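Local coordinates for protein N2152 (Neocallimastix frontalis, PDB 5U22) that probably hydrolyses rare arabinosyl substrates with polyspecific activity, as a family 39 glycoside hydrolase built from a TIM barrel and a beta sandwich, at residues 25-30 and 331-336; 306-311 and 374-379; 340-345 and 356-361; 369-374 and 401-406. All coordinates share one frame; numbering follows the deposited sequence.

Interaction 1 (25-30 and 331-336); sequences LTVDCN and GAASVD
Val27 meets Ala333, and Cys29 meets Val335, in the buried interior of the beta sandwich. The touching parts of the two segments run nearly in the same direction (19° apart), but their nearest CA atoms are still 6.8 Å apart, between Cys29 and Val335. No hydrogen bond passes between them, and the link is made by apolar side chains alone. Both methyls of Val27 reach the single methyl of Ala333: CG1 at 3.7 Å from Ala333 CB, CG2 at 4.1 Å from the same atom. CG1 is the nearer branch, set anti to the backbone N (chi1 173°). Further along, Val335 CG2 lies 4.0 Å from Cys29 CB and 4.2 Å from Cys29 SG, touching both atoms of that short side chain. At the other end Leu25 approaches more loosely over Gly331.

Strand 315-320, antiparallel to both strands, joins them through the curl of the sheet, and its Val317 packs against both Val27 and Ala333.

A polar detail of segment 25-30 lies at the corner of the chain, where an Asx turn forms: Asp28 OD1, which also receives Asn360 ND2, accepts Asn30 N at 2.9 Å from 35° above the carboxylate plane.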
# COMPACT_ATOMS: atom_id res chain seq x y z
N LEU A 25 -9.12 -6.31 -20.07
CA LEU A 25 -8.24 -5.27 -19.55
C LEU A 25 -7.39 -4.75 -20.69
O LEU A 25 -6.82 -5.54 -21.46
CB LEU A 25 -7.35 -5.79 -18.43
CG LEU A 25 -8.07 -6.39 -17.23
CD1 LEU A 25 -7.72 -7.86 -17.09
CD2 LEU A 25 -7.70 -5.64 -15.96
N THR A 26 -7.29 -3.43 -20.82
CA THR A 26 -6.55 -2.82 -21.91
C THR A 26 -5.41 -1.98 -21.35
O THR A 26 -5.63 -1.09 -20.53
CB THR A 26 -7.48 -1.98 -22.80
OG1 THR A 26 -8.48 -2.85 -23.33
CG2 THR A 26 -6.69 -1.36 -23.96
N VAL A 27 -4.20 -2.30 -21.79
CA VAL A 27 -2.98 -1.62 -21.39
C VAL A 27 -2.59 -0.70 -22.54
O VAL A 27 -2.44 -1.16 -23.68
CB VAL A 27 -1.86 -2.63 -21.10
CG1 VAL A 27 -0.53 -1.93 -20.84
CG2 VAL A 27 -2.24 -3.54 -19.93
N ASP A 28 -2.44 0.60 -22.26
CA ASP A 28 -1.97 1.55 -23.26
C ASP A 28 -0.52 1.90 -22.93
O ASP A 28 -0.26 2.73 -22.05
CB ASP A 28 -2.83 2.81 -23.30
CG ASP A 28 -2.43 3.76 -24.43
OD1 ASP A 28 -1.30 3.62 -24.97
OD2 ASP A 28 -3.23 4.64 -24.77
N CYS A 29 0.42 1.31 -23.67
CA CYS A 29 1.83 1.50 -23.34
C CYS A 29 2.30 2.93 -23.57
O CYS A 29 3.39 3.28 -23.08
CB CYS A 29 2.69 0.53 -24.14
SG CYS A 29 2.24 -1.20 -23.84
N ASN A 30 1.54 3.77 -24.27
CA ASN A 30 1.91 5.17 -24.45
C ASN A 30 1.39 6.07 -23.34
O ASN A 30 1.82 7.22 -23.25
CB ASN A 30 1.38 5.70 -25.78
CG ASN A 30 2.35 5.48 -26.91
OD1 ASN A 30 3.49 5.07 -26.69
ND2 ASN A 30 1.91 5.74 -28.14
N GLY A 331 -5.53 -4.12 -12.32
CA GLY A 331 -4.10 -4.37 -12.24
C GLY A 331 -3.27 -3.19 -12.68
O GLY A 331 -3.79 -2.09 -12.89
N ALA A 332 -1.97 -3.43 -12.81
CA ALA A 332 -1.02 -2.37 -13.10
C ALA A 332 -0.01 -2.86 -14.12
O ALA A 332 0.31 -4.05 -14.18
CB ALA A 332 -0.30 -1.89 -11.84
N ALA A 333 0.53 -1.92 -14.89
CA ALA A 333 1.43 -2.28 -15.98
C ALA A 333 2.61 -1.34 -15.99
O ALA A 333 2.46 -0.15 -15.70
CB ALA A 333 0.72 -2.24 -17.33
N SER A 334 3.78 -1.87 -16.35
CA SER A 334 4.99 -1.06 -16.46
C SER A 334 5.66 -1.29 -17.80
O SER A 334 5.54 -2.37 -18.40
CB SER A 334 5.97 -1.36 -15.31
OG SER A 334 6.44 -2.69 -15.41
N VAL A 335 6.33 -0.26 -18.30
CA VAL A 335 7.12 -0.35 -19.53
C VAL A 335 8.51 0.18 -19.22
O VAL A 335 8.64 1.26 -18.65
CB VAL A 335 6.50 0.44 -20.69
CG1 VAL A 335 7.41 0.36 -21.92
CG2 VAL A 335 5.11 -0.05 -21.01
N ASP A 336 9.54 -0.57 -19.62
CA ASP A 336 10.93 -0.19 -19.39
C ASP A 336 11.69 -0.28 -20.71
O ASP A 336 11.94 -1.39 -21.20
CB ASP A 336 11.55 -1.11 -18.34
CG ASP A 336 12.96 -0.68 -17.93
OD1 ASP A 336 13.70 -0.09 -18.75
OD2 ASP A 336 13.34 -0.94 -16.78

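Interaction 2 (306-311 and 374-379); sequences YKWYGD and EKIDWK
Trp308 brings the six-membered part of its indole obliquely up to Glu374 and Ile376, where a helix of the barrel side packs on a strand of the beta sandwich. The axes of helix 306-310 and strand 374-376 stay 11.2 Å apart, and the indole spans most of that distance. With CG anti to the carbonyl carbon (chi1 -74°), Trp308 sends its ring from the helix to the strand. Its CZ2 comes within 3.8 Å of Glu374 CB, while CH2 sits 4.0 Å from Ile376 N, against the strand backbone. CZ3 touches the Ile376 branch methyl CG2 at 4.1 Å. The rest of the Ile376 side chain leads away, to Ala301, Tyr304 and Phe305 earlier on the same helix.

No hydrogen bond joins the two segments. The charged end of Glu374 is held instead by a salt bridge to Arg417, which also makes a cation-pi contact with Trp308; ring, carboxylate and guanidinium thus form one cluster. A leucine in place of Trp308 would probably open a gap beside Glu374 CB and Ile376 CG2 and leave Arg417 without its aromatic partner.

Each segment also carries a salt bridge of its own. Lys307 NZ meets Asp311 OD1 at 3.1 Å on that oxygen's syn lone pair, and Lys375 NZ meets Asp377 OD2 at 2.8 Å on the syn side, 30° out of the carboxylate plane.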
# COMPACT_ATOMS: atom_id res chain seq x y z
N TYR A 306 3.64 -9.88 -4.96
CA TYR A 306 4.29 -8.62 -4.64
C TYR A 306 5.74 -8.59 -5.13
O TYR A 306 6.28 -7.51 -5.36
CB TYR A 306 4.19 -8.35 -3.13
CG TYR A 306 2.86 -7.72 -2.77
CD1 TYR A 306 1.69 -8.48 -2.71
CD2 TYR A 306 2.77 -6.35 -2.54
CE1 TYR A 306 0.47 -7.88 -2.39
CE2 TYR A 306 1.56 -5.76 -2.22
CZ TYR A 306 0.42 -6.52 -2.15
OH TYR A 306 -0.76 -5.89 -1.82
N LYS A 307 6.37 -9.76 -5.31
CA LYS A 307 7.69 -9.78 -5.93
C LYS A 307 7.62 -9.33 -7.38
O LYS A 307 8.45 -8.53 -7.84
CB LYS A 307 8.30 -11.18 -5.80
CG LYS A 307 9.60 -11.39 -6.59
CD LYS A 307 10.78 -10.71 -5.93
CE LYS A 307 12.09 -11.01 -6.70
NZ LYS A 307 13.07 -9.91 -6.54
N TRP A 308 6.64 -9.84 -8.13
CA TRP A 308 6.40 -9.36 -9.49
C TRP A 308 6.25 -7.85 -9.50
O TRP A 308 6.83 -7.15 -10.33
CB TRP A 308 5.13 -9.99 -10.06
CG TRP A 308 5.21 -11.41 -10.46
CD1 TRP A 308 6.33 -12.17 -10.59
CD2 TRP A 308 4.10 -12.24 -10.79
NE1 TRP A 308 5.98 -13.44 -11.00
CE2 TRP A 308 4.61 -13.51 -11.12
CE3 TRP A 308 2.72 -12.04 -10.83
CZ2 TRP A 308 3.79 -14.57 -11.50
CZ3 TRP A 308 1.90 -13.09 -11.20
CH2 TRP A 308 2.44 -14.34 -11.54
N TYR A 309 5.44 -7.35 -8.56
CA TYR A 309 5.18 -5.92 -8.47
C TYR A 309 6.46 -5.15 -8.17
O TYR A 309 6.79 -4.17 -8.85
CB TYR A 309 4.14 -5.69 -7.37
CG TYR A 309 3.73 -4.27 -7.11
CD1 TYR A 309 3.53 -3.36 -8.15
CD2 TYR A 309 3.48 -3.84 -5.81
CE1 TYR A 309 3.12 -2.05 -7.90
CE2 TYR A 309 3.05 -2.55 -5.54
CZ TYR A 309 2.87 -1.65 -6.58
OH TYR A 309 2.44 -0.38 -6.30
N GLY A 310 7.20 -5.58 -7.15
CA GLY A 310 8.41 -4.88 -6.78
C GLY A 310 9.47 -4.88 -7.86
O GLY A 310 10.32 -3.98 -7.91
N ASP A 311 9.46 -5.91 -8.72
CA ASP A 311 10.42 -6.00 -9.83
C ASP A 311 10.14 -4.98 -10.93
O ASP A 311 10.99 -4.81 -11.80
CB ASP A 311 10.39 -7.39 -10.49
CG ASP A 311 11.00 -8.47 -9.62
OD1 ASP A 311 11.66 -8.13 -8.61
OD2 ASP A 311 10.84 -9.66 -9.97
N GLU A 374 2.06 -16.07 -16.72
CA GLU A 374 2.22 -16.85 -15.50
C GLU A 374 1.06 -16.61 -14.54
O GLU A 374 0.36 -15.59 -14.62
CB GLU A 374 3.52 -16.51 -14.76
CG GLU A 374 4.75 -16.54 -15.59
CD GLU A 374 5.95 -16.03 -14.82
OE1 GLU A 374 6.38 -16.74 -13.90
OE2 GLU A 374 6.42 -14.91 -15.11
N LYS A 375 0.88 -17.55 -13.61
CA LYS A 375 -0.09 -17.38 -12.53
C LYS A 375 0.53 -17.80 -11.21
O LYS A 375 1.44 -18.63 -11.15
CB LYS A 375 -1.36 -18.20 -12.77
CG LYS A 375 -1.16 -19.71 -12.78
CD LYS A 375 -2.49 -20.42 -12.96
CE LYS A 375 -2.32 -21.92 -13.23
NZ LYS A 375 -1.68 -22.62 -12.09
N ILE A 376 0.02 -17.20 -10.13
CA ILE A 376 0.36 -17.62 -8.78
C ILE A 376 -0.96 -17.98 -8.11
O ILE A 376 -1.85 -17.14 -7.98
CB ILE A 376 1.13 -16.54 -8.01
CG1 ILE A 376 1.45 -17.03 -6.60
CG2 ILE A 376 0.39 -15.18 -7.99
CD1 ILE A 376 2.51 -18.11 -6.59
N ASP A 377 -1.11 -19.25 -7.75
CA ASP A 377 -2.38 -19.70 -7.20
C ASP A 377 -2.39 -19.51 -5.69
O ASP A 377 -1.35 -19.48 -5.02
CB ASP A 377 -2.65 -21.16 -7.55
CG ASP A 377 -2.92 -21.37 -9.03
OD1 ASP A 377 -3.38 -20.41 -9.69
OD2 ASP A 377 -2.66 -22.48 -9.52
N TRP A 378 -3.60 -19.41 -5.14
CA TRP A 378 -3.80 -19.14 -3.72
C TRP A 378 -4.84 -20.10 -3.16
O TRP A 378 -5.88 -20.31 -3.79
CB TRP A 378 -4.24 -17.69 -3.54
CG TRP A 378 -4.73 -17.30 -2.19
CD1 TRP A 378 -4.01 -16.67 -1.21
CD2 TRP A 378 -6.07 -17.41 -1.69
NE1 TRP A 378 -4.81 -16.41 -0.13
CE2 TRP A 378 -6.08 -16.85 -0.40
CE3 TRP A 378 -7.25 -17.94 -2.21
CZ2 TRP A 378 -7.23 -16.81 0.38
CZ3 TRP A 378 -8.40 -17.90 -1.43
CH2 TRP A 378 -8.37 -17.34 -0.15
N LYS A 379 -4.53 -20.70 -2.01
CA LYS A 379 -5.48 -21.49 -1.22
C LYS A 379 -5.92 -20.76 0.04
O LYS A 379 -7.12 -20.74 0.36
CB LYS A 379 -4.85 -22.83 -0.84
CG LYS A 379 -4.47 -23.71 -2.01
CD LYS A 379 -5.36 -24.93 -2.10
CE LYS A 379 -5.00 -25.78 -3.31
NZ LYS A 379 -3.52 -26.00 -3.41

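Interaction 3 (340-345 and 356-361); sequences QYVSFI and ANFKNL
Val342 is the first residue of segment 340-345 to touch segment 356-361, its CG1 lying 4.2 Å from Phe358 CE1. This is packing between the layers of the beta sandwich: the axes of strands 341-345 and 356-359 are 10.4 Å apart, run at 148° to each other and share no hydrogen bond. Ser343 turns its side chain away from the other strand, in the alternation expected of an extended chain, and Phe344 then brings the next side chain inward.

Phe344 and Phe358 share the larger part of the contact. The CG of Phe344 stands anti to the backbone N (chi1 -180°), which carries the ring out toward strand 356-359. One side of it, through CE2, meets Ala356 CB at 4.0 Å, with the methyl at the ring edge and near the ring plane. The same side is touched by the far end of the other phenylalanine, as Phe358 CZ lies 3.9 Å from Phe344 CD2. Phe358 CZ is also 3.9 Å from Phe344 CB, so the tip of one ring rests at the root of the other. The two ring planes are nearly perpendicular at 87°, with centroids 6.0 Å apart, and the rings approach obliquely.

Although a short loop connects the strands in sequence, they do not pair as a hairpin. Strand 341-347 lies between strands 330-336 and 415-422, with a G1 beta bulge where Gln340 and Tyr341 face Asp336; strand 353-359 lies between strands 23-28 and 403-408. Val27 of strand 23-28 packs against both Phe344 and Phe358.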
# COMPACT_ATOMS: atom_id res chain seq x y z
N GLN A 340 13.96 -3.32 -21.75
CA GLN A 340 13.22 -3.77 -22.93
C GLN A 340 12.19 -4.85 -22.58
O GLN A 340 12.20 -5.96 -23.12
CB GLN A 340 14.19 -4.24 -24.03
CG GLN A 340 15.05 -3.06 -24.52
CD GLN A 340 15.80 -3.35 -25.81
OE1 GLN A 340 15.72 -2.59 -26.78
NE2 GLN A 340 16.56 -4.44 -25.81
N TYR A 341 11.26 -4.48 -21.69
CA TYR A 341 10.14 -5.36 -21.39
C TYR A 341 8.91 -4.53 -21.03
O TYR A 341 9.01 -3.35 -20.71
CB TYR A 341 10.47 -6.35 -20.27
CG TYR A 341 10.48 -5.77 -18.86
CD1 TYR A 341 11.64 -5.23 -18.34
CD2 TYR A 341 9.35 -5.81 -18.06
CE1 TYR A 341 11.67 -4.72 -17.05
CE2 TYR A 341 9.36 -5.28 -16.77
CZ TYR A 341 10.53 -4.74 -16.27
OH TYR A 341 10.55 -4.22 -14.99
N VAL A 342 7.76 -5.19 -21.12
CA VAL A 342 6.49 -4.73 -20.58
C VAL A 342 6.00 -5.78 -19.58
O VAL A 342 6.10 -6.98 -19.84
CB VAL A 342 5.44 -4.53 -21.69
CG1 VAL A 342 4.10 -4.07 -21.10
CG2 VAL A 342 5.96 -3.59 -22.76
N SER A 343 5.47 -5.33 -18.45
CA SER A 343 4.93 -6.23 -17.44
C SER A 343 3.53 -5.78 -17.05
O SER A 343 3.32 -4.60 -16.78
CB SER A 343 5.83 -6.28 -16.20
OG SER A 343 5.29 -7.16 -15.23
N PHE A 344 2.60 -6.73 -17.00
CA PHE A 344 1.21 -6.47 -16.64
C PHE A 344 0.81 -7.49 -15.60
O PHE A 344 0.82 -8.70 -15.88
CB PHE A 344 0.31 -6.56 -17.88
CG PHE A 344 -1.15 -6.30 -17.59
CD1 PHE A 344 -1.53 -5.48 -16.54
CD2 PHE A 344 -2.14 -6.86 -18.39
CE1 PHE A 344 -2.87 -5.23 -16.26
CE2 PHE A 344 -3.49 -6.60 -18.12
CZ PHE A 344 -3.84 -5.79 -17.06
N ILE A 345 0.49 -7.04 -14.38
CA ILE A 345 0.03 -7.93 -13.32
C ILE A 345 -1.41 -7.59 -12.99
O ILE A 345 -1.79 -6.41 -12.95
CB ILE A 345 0.92 -7.86 -12.06
CG1 ILE A 345 0.90 -6.46 -11.44
CG2 ILE A 345 2.35 -8.23 -12.41
CD1 ILE A 345 1.80 -6.34 -10.19
N ALA A 356 -6.40 -9.69 -22.36
CA ALA A 356 -5.52 -8.57 -22.06
C ALA A 356 -5.11 -7.94 -23.38
O ALA A 356 -4.32 -8.53 -24.13
CB ALA A 356 -4.31 -9.03 -21.25
N ASN A 357 -5.67 -6.78 -23.67
CA ASN A 357 -5.33 -6.04 -24.88
C ASN A 357 -4.16 -5.13 -24.57
O ASN A 357 -4.15 -4.44 -23.55
CB ASN A 357 -6.53 -5.23 -25.36
CG ASN A 357 -7.77 -6.08 -25.50
OD1 ASN A 357 -7.79 -7.00 -26.31
ND2 ASN A 357 -8.81 -5.76 -24.72
N PHE A 358 -3.17 -5.12 -25.45
CA PHE A 358 -2.09 -4.15 -25.39
C PHE A 358 -2.15 -3.26 -26.62
O PHE A 358 -2.16 -3.77 -27.75
CB PHE A 358 -0.73 -4.85 -25.33
CG PHE A 358 -0.53 -5.66 -24.07
CD1 PHE A 358 0.16 -5.12 -23.00
CD2 PHE A 358 -1.05 -6.94 -23.96
CE1 PHE A 358 0.34 -5.86 -21.84
CE2 PHE A 358 -0.86 -7.68 -22.81
CZ PHE A 358 -0.17 -7.14 -21.75
N LYS A 359 -2.18 -1.95 -26.42
CA LYS A 359 -2.09 -1.01 -27.53
C LYS A 359 -0.86 -0.13 -27.38
O LYS A 359 -0.29 0.01 -26.29
CB LYS A 359 -3.35 -0.15 -27.66
CG LYS A 359 -3.90 0.37 -26.36
CD LYS A 359 -5.33 0.89 -26.56
CE LYS A 359 -5.35 2.08 -27.50
N ASN A 360 -0.43 0.45 -28.51
CA ASN A 360 0.77 1.28 -28.57
C ASN A 360 1.98 0.56 -27.98
O ASN A 360 2.78 1.15 -27.25
CB ASN A 360 0.53 2.61 -27.87
CG ASN A 360 -0.54 3.42 -28.56
OD1 ASN A 360 -0.54 3.55 -29.77
ND2 ASN A 360 -1.49 3.94 -27.78
N LEU A 361 2.13 -0.71 -28.32
CA LEU A 361 3.25 -1.51 -27.85
C LEU A 361 4.57 -0.82 -28.18
O LEU A 361 4.69 -0.15 -29.22
CB LEU A 361 3.22 -2.91 -28.46
CG LEU A 361 2.31 -3.92 -27.77
CD1 LEU A 361 2.16 -5.17 -28.61
CD2 LEU A 361 2.84 -4.29 -26.38

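Interaction 4 (369-374 and 401-406); sequences AHVKVE and GQISVD
Ser404 OG is gripped by two amide side chains: Gln402 NE2 donates to it at 2.8 Å, nearly in its own amide plane (12° out), and OD1 of Asn357, on the adjacent strand 353-359, is hydrogen-bonded to it as well. These bonds lie on the outward side of strand 403-406. The inward side is wholly apolar and faces strand 369-374 across the beta sandwich, with the axes 9.8 Å apart, their directions 28° apart and no hydrogen bond between them.

Four branched side chains interlock, Val371 and Val373 from one strand with Ile403 and Val405 from the other. Val371 CG1 and Val405 CG2 reach toward each other tip to tip, 4.2 Å apart. The other methyl of Val405, CG1, slides past Val373 and comes to 3.9 Å from Val373 CG2. Ile403 works from the other side of Val371: its CG1 sits between the backbone N and the carbonyl carbon (chi1 75°), and the chain then extends to place CD1 3.9 Å from Val371 CG2. Val371 therefore offers a different methyl to each partner, and Val405 likewise divides its two between Val371 and Val373.

Strand 368-376 is hydrogen-bonded on its two sides to strands 389-397 and 415-422, while strand 403-408 pairs antiparallel with strand 353-359. Tyr396 and Ile418 each pack on both Val371 and Val405, and Phe358 adjoins Ile403.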
# COMPACT_ATOMS: atom_id res chain seq x y z
N ALA A 369 6.77 -10.04 -30.48
CA ALA A 369 6.94 -9.96 -29.04
C ALA A 369 6.94 -11.36 -28.44
O ALA A 369 6.10 -12.20 -28.79
CB ALA A 369 5.84 -9.12 -28.40
N HIS A 370 7.86 -11.61 -27.52
CA HIS A 370 7.84 -12.84 -26.76
C HIS A 370 6.98 -12.65 -25.51
O HIS A 370 7.24 -11.74 -24.71
CB HIS A 370 9.25 -13.27 -26.37
CG HIS A 370 9.29 -14.61 -25.73
ND1 HIS A 370 9.07 -15.78 -26.43
CD2 HIS A 370 9.48 -14.98 -24.44
CE1 HIS A 370 9.13 -16.80 -25.61
NE2 HIS A 370 9.39 -16.35 -24.39
N VAL A 371 5.95 -13.48 -25.35
CA VAL A 371 4.96 -13.31 -24.29
C VAL A 371 5.01 -14.51 -23.37
O VAL A 371 4.76 -15.64 -23.79
CB VAL A 371 3.54 -13.13 -24.87
CG1 VAL A 371 2.52 -12.98 -23.75
CG2 VAL A 371 3.52 -11.91 -25.79
N LYS A 372 5.32 -14.27 -22.10
CA LYS A 372 5.25 -15.30 -21.08
C LYS A 372 4.12 -14.96 -20.13
O LYS A 372 4.08 -13.85 -19.58
CB LYS A 372 6.57 -15.42 -20.33
CG LYS A 372 6.55 -16.41 -19.18
CD LYS A 372 7.93 -16.48 -18.54
CE LYS A 372 8.04 -17.59 -17.50
NZ LYS A 372 9.40 -17.58 -16.86
N VAL A 373 3.19 -15.89 -19.95
CA VAL A 373 2.01 -15.69 -19.12
C VAL A 373 2.12 -16.63 -17.93
O VAL A 373 2.27 -17.85 -18.10
CB VAL A 373 0.72 -15.95 -19.93
CG1 VAL A 373 -0.51 -15.70 -19.07
CG2 VAL A 373 0.70 -15.07 -21.17
N GLU A 374 2.06 -16.07 -16.72
CA GLU A 374 2.22 -16.85 -15.50
C GLU A 374 1.06 -16.61 -14.54
O GLU A 374 0.36 -15.59 -14.62
CB GLU A 374 3.52 -16.51 -14.76
CG GLU A 374 4.75 -16.54 -15.59
CD GLU A 374 5.95 -16.03 -14.82
OE1 GLU A 374 6.38 -16.74 -13.90
OE2 GLU A 374 6.42 -14.91 -15.11
N GLY A 401 0.94 -1.97 -33.51
CA GLY A 401 1.25 -1.82 -32.11
C GLY A 401 0.36 -2.56 -31.15
O GLY A 401 0.38 -2.25 -29.95
N GLN A 402 -0.43 -3.52 -31.61
CA GLN A 402 -1.47 -4.13 -30.79
C GLN A 402 -1.31 -5.64 -30.78
O GLN A 402 -1.02 -6.25 -31.81
CB GLN A 402 -2.87 -3.76 -31.33
CG GLN A 402 -4.06 -4.04 -30.37
CD GLN A 402 -4.59 -5.47 -30.42
OE1 GLN A 402 -4.25 -6.24 -31.32
NE2 GLN A 402 -5.42 -5.83 -29.47
N ILE A 403 -1.47 -6.24 -29.59
CA ILE A 403 -1.75 -7.68 -29.44
C ILE A 403 -2.85 -7.86 -28.41
O ILE A 403 -3.10 -6.99 -27.56
CB ILE A 403 -0.50 -8.51 -29.04
CG1 ILE A 403 -0.15 -8.31 -27.56
CG2 ILE A 403 0.69 -8.19 -29.93
CD1 ILE A 403 1.04 -9.14 -27.11
N SER A 404 -3.55 -8.99 -28.50
CA SER A 404 -4.51 -9.41 -27.48
C SER A 404 -4.08 -10.77 -26.97
O SER A 404 -3.87 -11.70 -27.77
CB SER A 404 -5.95 -9.48 -28.02
OG SER A 404 -6.43 -8.19 -28.34
N VAL A 405 -3.96 -10.89 -25.66
CA VAL A 405 -3.48 -12.11 -25.00
C VAL A 405 -4.66 -12.70 -24.23
O VAL A 405 -5.22 -12.04 -23.35
CB VAL A 405 -2.29 -11.81 -24.08
CG1 VAL A 405 -1.85 -13.06 -23.32
CG2 VAL A 405 -1.12 -11.25 -24.89
N ASP A 406 -5.06 -13.93 -24.58
CA ASP A 406 -6.20 -14.59 -23.95
C ASP A 406 -5.75 -15.57 -22.87
O ASP A 406 -4.81 -16.34 -23.08
CB ASP A 406 -7.04 -15.36 -24.97
CG ASP A 406 -7.51 -14.50 -26.12
OD1 ASP A 406 -7.89 -13.35 -25.88
OD2 ASP A 406 -7.51 -14.99 -27.26

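How the interactions relate
Interactions 1, 3 and 4 fill one continuous sandwich interior: the centres of 1 and 3 are about 5 Å apart, those of 3 and 4 about 7 Å. Backbone pairing ties them together, with Val27 N 2.8 Å from Asn357 O and Ala356 N 2.8 Å from Val405 O. Interaction 2, its centre about 17 to 18 Å from the others, joins the barrel side to the sandwich. It shares strand 368-376 and Glu374 with interaction 4, and touches interaction 3 where Tyr309 CB packs 3.7 Å from Ile345 CD1. In TIM-barrel hydrolases the active site normally lies at the C-terminal ends of the barrel strands, and none of these segments includes a barrel strand.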